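Intramolecular trans-sialidase (Macrobdella decora, PDB 3SLI) cleaves terminal sialic acid from sialoglycoconjugates by intramolecular trans-glycosylation, probably releasing it as 2,7-anhydro-Neu5Ac. Local coordinates at residues Ile39-Lys44 and Gly173-Tyr178. Sequence-based numbering, arbitrary orientation.
Sequences IILSYK and GDIKVY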
# COMPACT_ATOMS: atom_id res chain seq x y z
N ILE A 39 -4.35 -13.14 28.09
CA ILE A 39 -5.48 -13.86 27.54
C ILE A 39 -5.14 -14.17 26.10
O ILE A 39 -4.69 -13.30 25.36
CB ILE A 39 -6.81 -13.06 27.55
CG1 ILE A 39 -7.24 -12.72 28.98
CG2 ILE A 39 -7.91 -13.88 26.87
CD1 ILE A 39 -6.78 -11.37 29.44
N ILE A 40 -5.29 -15.43 25.72
CA ILE A 40 -5.03 -15.82 24.36
C ILE A 40 -6.18 -16.67 23.88
O ILE A 40 -6.64 -17.57 24.58
CB ILE A 40 -3.65 -16.55 24.19
CG1 ILE A 40 -3.58 -17.23 22.83
CG2 ILE A 40 -3.41 -17.52 25.32
CD1 ILE A 40 -2.19 -17.31 22.30
N LEU A 41 -6.71 -16.33 22.71
CA LEU A 41 -7.82 -17.09 22.18
C LEU A 41 -7.85 -17.20 20.67
O LEU A 41 -7.34 -16.34 19.95
CB LEU A 41 -9.16 -16.58 22.71
CG LEU A 41 -9.77 -15.20 22.44
CD1 LEU A 41 -11.25 -15.29 22.79
CD2 LEU A 41 -9.11 -14.11 23.26
N SER A 42 -8.40 -18.32 20.23
CA SER A 42 -8.56 -18.66 18.82
C SER A 42 -10.06 -18.54 18.56
O SER A 42 -10.86 -19.07 19.32
CB SER A 42 -8.11 -20.12 18.63
OG SER A 42 -8.23 -20.54 17.28
N TYR A 43 -10.46 -17.84 17.50
CA TYR A 43 -11.88 -17.68 17.21
C TYR A 43 -12.15 -17.64 15.71
O TYR A 43 -11.25 -17.36 14.92
CB TYR A 43 -12.42 -16.37 17.81
CG TYR A 43 -12.01 -15.15 17.01
CD1 TYR A 43 -10.80 -14.52 17.24
CD2 TYR A 43 -12.80 -14.68 15.94
CE1 TYR A 43 -10.36 -13.47 16.44
CE2 TYR A 43 -12.37 -13.63 15.13
CZ TYR A 43 -11.15 -13.03 15.38
OH TYR A 43 -10.68 -12.02 14.57
N LYS A 44 -13.41 -17.85 15.35
CA LYS A 44 -13.88 -17.80 13.97
C LYS A 44 -15.21 -17.04 14.03
O LYS A 44 -16.16 -17.51 14.65
CB LYS A 44 -14.12 -19.21 13.42
CG LYS A 44 -14.77 -19.22 12.05
CD LYS A 44 -14.78 -20.61 11.43
CE LYS A 44 -15.71 -21.56 12.16
NZ LYS A 44 -15.67 -22.91 11.53
N GLY A 173 -12.51 -21.16 19.33
CA GLY A 173 -11.77 -22.41 19.21
C GLY A 173 -11.07 -22.79 20.50
O GLY A 173 -11.10 -23.95 20.92
N ASP A 174 -10.48 -21.81 21.16
CA ASP A 174 -9.77 -22.06 22.40
C ASP A 174 -9.52 -20.75 23.13
O ASP A 174 -9.42 -19.69 22.50
CB ASP A 174 -8.42 -22.72 22.09
CG ASP A 174 -7.80 -23.40 23.30
OD1 ASP A 174 -8.16 -24.57 23.58
OD2 ASP A 174 -6.95 -22.77 23.96
N ILE A 175 -9.50 -20.81 24.45
CA ILE A 175 -9.19 -19.66 25.28
C ILE A 175 -8.42 -20.12 26.51
O ILE A 175 -8.75 -21.15 27.10
CB ILE A 175 -10.45 -18.85 25.72
CG1 ILE A 175 -9.99 -17.63 26.53
CG2 ILE A 175 -11.41 -19.71 26.54
CD1 ILE A 175 -11.10 -16.74 27.03
N LYS A 176 -7.37 -19.39 26.83
CA LYS A 176 -6.53 -19.65 27.99
C LYS A 176 -6.30 -18.31 28.67
O LYS A 176 -5.93 -17.33 28.01
CB LYS A 176 -5.17 -20.24 27.57
CG LYS A 176 -5.20 -21.69 27.14
CD LYS A 176 -3.82 -22.14 26.70
CE LYS A 176 -3.79 -23.64 26.44
NZ LYS A 176 -4.75 -24.08 25.38
N VAL A 177 -6.57 -18.27 29.97
CA VAL A 177 -6.40 -17.05 30.75
C VAL A 177 -5.33 -17.35 31.80
O VAL A 177 -5.49 -18.29 32.60
CB VAL A 177 -7.72 -16.66 31.47
CG1 VAL A 177 -7.55 -15.35 32.22
CG2 VAL A 177 -8.86 -16.55 30.47
N TYR A 178 -4.24 -16.57 31.78
CA TYR A 178 -3.11 -16.70 32.71
C TYR A 178 -3.06 -15.51 33.66
O TYR A 178 -3.33 -14.38 33.25
CB TYR A 178 -1.78 -16.69 31.94
CG TYR A 178 -1.58 -17.81 30.96
CD1 TYR A 178 -2.19 -17.79 29.71
CD2 TYR A 178 -0.74 -18.89 31.27
CE1 TYR A 178 -1.99 -18.81 28.79
CE2 TYR A 178 -0.53 -19.91 30.36
CZ TYR A 178 -1.15 -19.87 29.13
OH TYR A 178 -0.94 -20.89 28.22
O HOH W 1 -6.04 -20.16 23.71
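Ile40 and Lys176 form a hydrogen-bonded pair between neighbouring antiparallel strands of the N-terminal domain, a concanavalin-like fold of two beta-sheets packed face to face. The pair is closed from both sides: Ile40 N donates to Lys176 O and Lys176 N returns a bond to Ile40 O, each 3.0 Å long. The ladder then shows how two strands absorb an extra residue. Ser42 N still reaches Asp174 O at 2.8 Å, but Gly173 and Asp174 both turn their N-H toward Ser42 O, in a classic beta bulge. The bond from Gly173 N is short yet weak, bent to 121° at the hydrogen, and that from Asp174 N is weak and longer.

Side chains divide between the two faces. Toward the domain interior, Ile39 lies alongside Val177, CG1 to CG1 at 4.2 Å, while Leu41 and Ile175 meet through their CB atoms at 4.0 Å. Phe55 of strand 51-58, in the opposing sheet, packs on Ile39 and Ile175, and Leu54 on Leu41. On the other face Ile40 CG2 touches, on one side of the methyl, both Lys176 CB, at 3.9 Å, and the edge of the Tyr178 ring, meeting CE1 near the ring plane at 4.0 Å; Ala190 and Thr191 of helix 184-191 also pack on Ile40.

Strand 107-118 pairs with the far edge of 39-44, and strand 5-14 lies beyond 173-178, where Asn10 ND2 binds Asp174 OD1. The other carboxylate oxygen takes a salt bridge from Lys176, whose otherwise extended chain bends at its last torsion (chi4 59°) and brings NZ to the syn side of OD2, 25° out of the carboxylate plane. A water completes the arrangement, donating to Asp174 OD2 and, at 2.8 Å, to the already bonded Ile40 O.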